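Local coordinates for protein PatF (Prochloron didemni, PDB 4BG2) that resembles prenyltransferases of cyanobactin pathways and probably takes part in the biosynthesis of patellamides, at residues A[144-147]-A[148-151]; A[165-168]-A[169-172]; A[73-76]-A[77-81]. One frame throughout, in Å; residues are numbered along the deposited sequence.

Contact 1: residues A[144-147]-A[148-151]; sequences EDTE and ELAR
Glu147 and Arg151, one helical turn apart, are joined by a salt bridge from Glu147 OE1 to Arg151 NH1 at 2.7 Å. The N-H points well off the oxygen (129°), which makes it weak as a hydrogen bond though it is short; the carboxylate and guanidinium planes stand 35° apart. Arg151 NH2 lies 3.2 Å from the same Glu147 OE1. The other oxygen, Glu147 OE2, is taken by a salt bridge to Arg171 and, more weakly at long range, by Arg167, and both carboxylate oxygens thus face positive groups. Asp145 OD1 also goes to Arg171; the bond it receives from the backbone of Glu147 is weak, at 3.5 Å between Glu147 N and Asp145 OD1.

On the backbone, Thr146 O accepts a nearly straight bond (166°) from Ala150 N at 3.2 Å, lying in the carbonyl plane, and a weak one from Leu149 N. Arg151 N in turn reaches Glu147 O at 2.8 Å. Thr146 holds the N-cap position without capping through its side chain: OG1 sits between the backbone N and the carbonyl carbon and bonds Lys204 instead. The carboxylate of Glu148 doubles back over the start of the helix, where Glu148 OE1 and Asp145 O, both acceptors, are 3.5 Å apart. Lys115 probably offsets this approach, since its ammonium bonds Asp145 O and forms a salt bridge with Glu148 OE2. On the buried side Leu149 CD1 rests against Thr146 CB, and both side chains touch Ile140. The whole is the opening turn of helix 147-157, marked by an i to i+4 acid-base pair, in the helical layer outside an antiparallel barrel like that of ABBA prenyltransferases.

Contact 2: residues A[165-168]-A[169-172]; sequences LTRV and LLRD
Arg167 and Arg171 run side by side from one flank of their helix and point the same way, so the aliphatic part of Arg171 lies against one face of the Arg167 guanidinium. Arg171 CG stands 3.8 Å from the plane of that group, displaced toward its rim, and Arg171 CD comes within 3.6 Å of Arg167 NH2. Bends at chi2 and chi3 in both chains lay them alongside each other, with the guanidinium planes turned 38° apart. The acids facing the two arginines, Glu147 and Asp145, would probably offset the closeness of the two cations.

This is i to i+4 packing along helix 163-172, which lies outside the barrel of antiparallel strands and is followed by strand 173-181. Its backbone bonds include Leu170 N to Thr166 O at 2.7 Å and Leu169 N to Leu165 O at 2.9 Å.

Thr166 and Leu170 also lie alongside each other in the same direction, Thr166 CG2 touching Leu170 CD1 at 3.9 Å. Thr166 places this methyl opposite its backbone N, against the leucine, while OG1 bonds Ser162 O. Leu165 and Leu169, by contrast, cross obliquely, Leu165 CD1 packing on Leu169 CG at 4.1 Å; both leucines touch Phe234. Val168 packs on His207 and Tyr211 of helix 206-215. The buried Asp172 carboxylate is satisfied by two backbone N-H groups, those of Leu208 and Gly205.

Contact 3: residues A[73-76]-A[77-81]; sequences GTTW and PESLT
Thr75 O is held across the contact by Ser79 N at 2.8 Å, the donor standing 37° out of the carbonyl plane. Ser79 OG is turned to Asn119 of strand 116-124. Glu78 O, the carbonyl of a residue whose side chain folds back beside Thr75, is gripped twice by Thr81: the hydroxyl OG1 of Thr81 donates to it at 2.7 Å and Thr81 N at 3.1 Å.

The peptide bond from Trp76 to Pro77 is cis, a geometry that brings the proline back against the preceding aromatic ring. With Trp76 CG anti to the backbone N (chi1 -177°), the indole lies on the side of its own carbonyl carbon, where Pro77 follows it. Pro77 CB makes a CH-pi contact 3.9 Å from the centroid of the five-membered ring of Trp76, almost straight above it. Leu80 CD1 makes a second CH-pi contact over the same face, 4.0 Å from the centroid of the six-membered ring of Trp76, while Leu80 CD2 touches Trp76 CZ3 at 3.5 Å. The ring's polar atom, Trp76 NE1, is bonded to His110 O at the end of helix 101-110, a helix that Leu80 also touches through Phe103 and Ala107. Replacing Trp76 with an alanine would probably strip Pro77 and Leu80 of the ring face they pack on and leave His110 O without its indole donor.

The contact thus forms a type VIa beta-turn over 75-78 ahead of helix 79-91: aliphatic hydrogens on a pi face hold the side chains together, while the Thr75 O and Glu78 O bonds tie the turn to the start of the helix.

Overall arrangement
All three contacts are short-range and follow one another along the chain, none nesting within or crossing another. Contact 3 comes first, closing the turn between strand 60-70 and helix 79-91, where it packs the loop and helix against strand 116-124 and helix 101-110. After strand 133-140, contact 1 closes the turn into helix 147-157, and contact 2 then lies on the next helix, 163-172, ahead of strand 173-181. Contacts 1 and 2 touch, their centres about 10 Å apart, and bind these successive helices together through salt bridges and packing. Contact 3 stands apart, its centre about 18 Å from that of contact 1 and about 25 Å from that of contact 2.

Contact 1: residues A[144-147]-A[148-151]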
loop_
_atom_site.group_PDB
_atom_site.type_symbol
_atom_site.label_atom_id
_atom_site.label_comp_id
_atom_site.label_asym_id
_atom_site.label_seq_id
_atom_site.Cartn_x
_atom_site.Cartn_y
_atom_site.Cartn_z
ATOM N N GLU A 144 10.301 -17.380 -2.986
ATOM C CA GLU A 144 11.690 -17.238 -3.393
ATOM C C GLU A 144 12.511 -16.766 -2.195
ATOM O O GLU A 144 11.972 -16.124 -1.284
ATOM C CB GLU A 144 11.802 -16.233 -4.546
ATOM C CG GLU A 144 11.030 -16.614 -5.801
ATOM C CD GLU A 144 11.681 -17.724 -6.614
ATOM O OE1 GLU A 144 12.867 -18.054 -6.399
ATOM O OE2 GLU A 144 10.993 -18.291 -7.486
ATOM N N ASP A 145 13.802 -17.093 -2.196
ATOM C CA ASP A 145 14.758 -16.506 -1.267
ATOM C C ASP A 145 15.097 -15.131 -1.833
ATOM O O ASP A 145 15.706 -15.030 -2.899
ATOM C CB ASP A 145 16.017 -17.373 -1.130
ATOM C CG ASP A 145 17.139 -16.677 -0.355
ATOM O OD1 ASP A 145 16.853 -15.769 0.457
ATOM O OD2 ASP A 145 18.316 -17.052 -0.554
ATOM N N THR A 146 14.683 -14.082 -1.122
ATOM C CA THR A 146 14.711 -12.739 -1.664
ATOM C C THR A 146 15.546 -11.785 -0.822
ATOM O O THR A 146 15.343 -10.569 -0.857
ATOM C CB THR A 146 13.282 -12.213 -1.857
ATOM O OG1 THR A 146 12.555 -12.301 -0.625
ATOM C CG2 THR A 146 12.577 -13.051 -2.915
ATOM N N GLU A 147 16.533 -12.346 -0.123
ATOM C CA GLU A 147 17.516 -11.560 0.621
ATOM C C GLU A 147 18.199 -10.456 -0.186
ATOM O O GLU A 147 18.375 -9.356 0.347
ATOM C CB GLU A 147 18.591 -12.449 1.248
ATOM C CG GLU A 147 18.217 -12.905 2.642
ATOM C CD GLU A 147 19.395 -13.374 3.458
ATOM O OE1 GLU A 147 20.385 -12.630 3.540
ATOM O OE2 GLU A 147 19.327 -14.476 4.037
ATOM N N GLU A 148 18.567 -10.719 -1.446
ATOM C CA GLU A 148 19.247 -9.683 -2.246
ATOM C C GLU A 148 18.363 -8.454 -2.537
ATOM O O GLU A 148 18.841 -7.315 -2.550
ATOM C CB GLU A 148 19.873 -10.256 -3.528
ATOM C CG GLU A 148 18.950 -10.500 -4.722
ATOM C CD GLU A 148 18.239 -11.846 -4.682
ATOM O OE1 GLU A 148 17.649 -12.188 -3.620
ATOM O OE2 GLU A 148 18.260 -12.555 -5.717
ATOM N N LEU A 149 17.064 -8.676 -2.741
ATOM C CA LEU A 149 16.122 -7.567 -2.923
ATOM C C LEU A 149 16.028 -6.758 -1.642
ATOM O O LEU A 149 16.079 -5.530 -1.666
ATOM C CB LEU A 149 14.724 -8.085 -3.289
ATOM C CG LEU A 149 14.592 -8.955 -4.535
ATOM C CD1 LEU A 149 13.142 -9.268 -4.845
ATOM C CD2 LEU A 149 15.250 -8.260 -5.712
ATOM N N ALA A 150 15.860 -7.459 -0.521
ATOM C CA ALA A 150 15.685 -6.836 0.784
ATOM C C ALA A 150 16.933 -6.087 1.197
ATOM O O ALA A 150 16.823 -5.034 1.821
ATOM C CB ALA A 150 15.335 -7.886 1.835
ATOM N N ARG A 151 18.117 -6.603 0.846
ATOM C CA ARG A 151 19.382 -5.876 1.108
ATOM C C ARG A 151 19.464 -4.541 0.400
ATOM O O ARG A 151 19.783 -3.525 1.007
ATOM C CB ARG A 151 20.607 -6.675 0.679
ATOM C CG ARG A 151 21.055 -7.664 1.725
ATOM C CD ARG A 151 22.415 -8.252 1.415
ATOM N NE ARG A 151 22.838 -8.987 2.603
ATOM C CZ ARG A 151 22.518 -10.249 2.855
ATOM N NH1 ARG A 151 21.823 -10.959 1.968
ATOM N NH2 ARG A 151 22.925 -10.807 3.991
#

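Contact 2: residues A[165-168]-A[169-172]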
loop_
_atom_site.group_PDB
_atom_site.type_symbol
_atom_site.label_atom_id
_atom_site.label_comp_id
_atom_site.label_asym_id
_atom_site.label_seq_id
_atom_site.Cartn_x
_atom_site.Cartn_y
_atom_site.Cartn_z
ATOM N N LEU A 165 15.824 -7.632 14.325
ATOM C CA LEU A 165 14.970 -6.984 13.334
ATOM C C LEU A 165 15.615 -7.034 11.931
ATOM O O LEU A 165 14.930 -7.214 10.948
ATOM C CB LEU A 165 14.663 -5.551 13.765
ATOM C CG LEU A 165 13.744 -4.740 12.865
ATOM C CD1 LEU A 165 12.483 -5.525 12.487
ATOM C CD2 LEU A 165 13.397 -3.429 13.573
ATOM N N THR A 166 16.931 -6.911 11.850
ATOM C CA THR A 166 17.601 -7.000 10.562
ATOM C C THR A 166 17.294 -8.315 9.873
ATOM O O THR A 166 16.985 -8.338 8.680
ATOM C CB THR A 166 19.121 -6.817 10.704
ATOM O OG1 THR A 166 19.377 -5.528 11.262
ATOM C CG2 THR A 166 19.836 -6.921 9.346
ATOM N N ARG A 167 17.345 -9.407 10.631
ATOM C CA ARG A 167 17.018 -10.734 10.094
ATOM C C ARG A 167 15.558 -10.838 9.662
ATOM O O ARG A 167 15.267 -11.420 8.629
ATOM C CB ARG A 167 17.355 -11.843 11.112
ATOM C CG ARG A 167 18.847 -11.933 11.435
ATOM C CD ARG A 167 19.691 -12.338 10.223
ATOM N NE ARG A 167 19.374 -13.703 9.788
ATOM C CZ ARG A 167 19.581 -14.191 8.564
ATOM N NH1 ARG A 167 20.109 -13.429 7.603
ATOM N NH2 ARG A 167 19.242 -15.450 8.296
ATOM N N VAL A 168 14.645 -10.288 10.454
ATOM C CA VAL A 168 13.244 -10.236 10.043
ATOM C C VAL A 168 13.118 -9.518 8.701
ATOM O O VAL A 168 12.420 -9.986 7.797
ATOM C CB VAL A 168 12.350 -9.540 11.091
ATOM C CG1 VAL A 168 10.949 -9.366 10.556
ATOM C CG2 VAL A 168 12.322 -10.330 12.416
ATOM N N LEU A 169 13.776 -8.375 8.575
ATOM C CA LEU A 169 13.702 -7.588 7.331
ATOM C C LEU A 169 14.382 -8.315 6.166
ATOM O O LEU A 169 13.868 -8.329 5.055
ATOM C CB LEU A 169 14.333 -6.201 7.531
ATOM C CG LEU A 169 13.679 -5.362 8.612
ATOM C CD1 LEU A 169 14.360 -4.023 8.780
ATOM C CD2 LEU A 169 12.193 -5.170 8.333
ATOM N N LEU A 170 15.541 -8.914 6.416
ATOM C CA LEU A 170 16.282 -9.585 5.339
ATOM C C LEU A 170 15.560 -10.848 4.846
ATOM O O LEU A 170 15.632 -11.173 3.662
ATOM C CB LEU A 170 17.702 -9.946 5.793
ATOM C CG LEU A 170 18.762 -8.839 5.851
ATOM C CD1 LEU A 170 20.080 -9.400 6.376
ATOM C CD2 LEU A 170 18.961 -8.206 4.481
ATOM N N ARG A 171 14.859 -11.547 5.745
ATOM C CA ARG A 171 14.260 -12.844 5.427
ATOM C C ARG A 171 12.766 -12.799 5.074
ATOM O O ARG A 171 12.341 -13.536 4.196
ATOM C CB ARG A 171 14.450 -13.825 6.587
ATOM C CG ARG A 171 15.897 -14.175 6.940
ATOM C CD ARG A 171 16.685 -14.784 5.789
ATOM N NE ARG A 171 15.948 -15.848 5.093
ATOM C CZ ARG A 171 16.353 -16.443 3.966
ATOM N NH1 ARG A 171 17.501 -16.103 3.390
ATOM N NH2 ARG A 171 15.608 -17.387 3.411
ATOM N N ASP A 172 11.969 -11.950 5.730
ATOM C CA ASP A 172 10.501 -11.978 5.555
ATOM C C ASP A 172 9.887 -10.803 4.771
ATOM O O ASP A 172 8.662 -10.740 4.611
ATOM C CB ASP A 172 9.826 -12.101 6.922
ATOM C CG ASP A 172 10.057 -13.478 7.575
ATOM O OD1 ASP A 172 10.574 -14.416 6.903
ATOM O OD2 ASP A 172 9.711 -13.622 8.765
#

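Contact 3: residues A[73-76]-A[77-81]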
loop_
_atom_site.group_PDB
_atom_site.type_symbol
_atom_site.label_atom_id
_atom_site.label_comp_id
_atom_site.label_asym_id
_atom_site.label_seq_id
_atom_site.Cartn_x
_atom_site.Cartn_y
_atom_site.Cartn_z
ATOM N N GLY A 73 -0.875 -12.770 -12.172
ATOM C CA GLY A 73 0.500 -13.227 -12.298
ATOM C C GLY A 73 1.573 -12.148 -12.371
ATOM O O GLY A 73 1.436 -11.079 -11.807
ATOM N N THR A 74 2.638 -12.440 -13.101
ATOM C CA THR A 74 3.833 -11.634 -13.074
ATOM C C THR A 74 3.876 -10.623 -14.201
ATOM O O THR A 74 3.885 -11.008 -15.355
ATOM C CB THR A 74 5.078 -12.532 -13.140
ATOM O OG1 THR A 74 5.178 -13.247 -11.909
ATOM C CG2 THR A 74 6.363 -11.711 -13.340
ATOM N N THR A 75 3.938 -9.335 -13.865
ATOM C CA THR A 75 4.143 -8.285 -14.883
ATOM C C THR A 75 5.463 -7.516 -14.736
ATOM O O THR A 75 5.730 -6.599 -15.513
ATOM C CB THR A 75 2.957 -7.295 -14.952
ATOM O OG1 THR A 75 2.614 -6.858 -13.649
ATOM C CG2 THR A 75 1.735 -7.955 -15.562
ATOM N N TRP A 76 6.277 -7.873 -13.753
ATOM C CA TRP A 76 7.624 -7.326 -13.655
ATOM C C TRP A 76 8.494 -7.890 -14.768
ATOM O O TRP A 76 8.459 -9.089 -15.003
ATOM C CB TRP A 76 8.245 -7.704 -12.322
ATOM C CG TRP A 76 9.609 -7.131 -12.077
ATOM C CD1 TRP A 76 10.798 -7.728 -12.343
ATOM C CD2 TRP A 76 9.915 -5.878 -11.467
ATOM N NE1 TRP A 76 11.837 -6.931 -11.946
ATOM C CE2 TRP A 76 11.326 -5.781 -11.404
ATOM C CE3 TRP A 76 9.140 -4.820 -10.976
ATOM C CZ2 TRP A 76 11.981 -4.675 -10.870
ATOM C CZ3 TRP A 76 9.782 -3.716 -10.437
ATOM C CH2 TRP A 76 11.197 -3.650 -10.381
ATOM N N PRO A 77 9.308 -7.049 -15.429
ATOM C CA PRO A 77 9.590 -5.655 -15.190
ATOM C C PRO A 77 8.782 -4.674 -16.022
ATOM O O PRO A 77 8.966 -3.465 -15.863
ATOM C CB PRO A 77 11.069 -5.550 -15.582
ATOM C CG PRO A 77 11.202 -6.497 -16.747
ATOM C CD PRO A 77 10.188 -7.594 -16.497
ATOM N N GLU A 78 7.905 -5.153 -16.898
ATOM C CA GLU A 78 7.089 -4.233 -17.697
ATOM C C GLU A 78 6.180 -3.340 -16.853
ATOM O O GLU A 78 5.835 -2.231 -17.274
ATOM C CB GLU A 78 6.300 -4.930 -18.820
ATOM C CG GLU A 78 5.317 -6.032 -18.438
ATOM C CD GLU A 78 5.921 -7.424 -18.354
ATOM O OE1 GLU A 78 7.169 -7.581 -18.498
ATOM O OE2 GLU A 78 5.109 -8.351 -18.139
ATOM N N SER A 79 5.812 -3.796 -15.661
ATOM C CA SER A 79 5.047 -2.951 -14.748
ATOM C C SER A 79 5.765 -1.626 -14.427
ATOM O O SER A 79 5.117 -0.630 -14.088
ATOM C CB SER A 79 4.722 -3.708 -13.451
ATOM O OG SER A 79 5.903 -4.176 -12.813
ATOM N N LEU A 80 7.090 -1.602 -14.522
ATOM C CA LEU A 80 7.840 -0.371 -14.300
ATOM C C LEU A 80 7.473 0.760 -15.271
ATOM O O LEU A 80 7.497 1.924 -14.909
ATOM C CB LEU A 80 9.361 -0.614 -14.351
ATOM C CG LEU A 80 9.984 -1.404 -13.179
ATOM C CD1 LEU A 80 11.390 -1.861 -13.544
ATOM C CD2 LEU A 80 9.992 -0.594 -11.904
ATOM N N THR A 81 7.124 0.433 -16.494
ATOM C CA THR A 81 6.856 1.470 -17.468
ATOM C C THR A 81 5.730 2.367 -16.986
ATOM O O THR A 81 5.772 3.564 -17.176
ATOM C CB THR A 81 6.513 0.886 -18.837
ATOM O OG1 THR A 81 5.412 -0.030 -18.701
ATOM C CG2 THR A 81 7.711 0.176 -19.406
#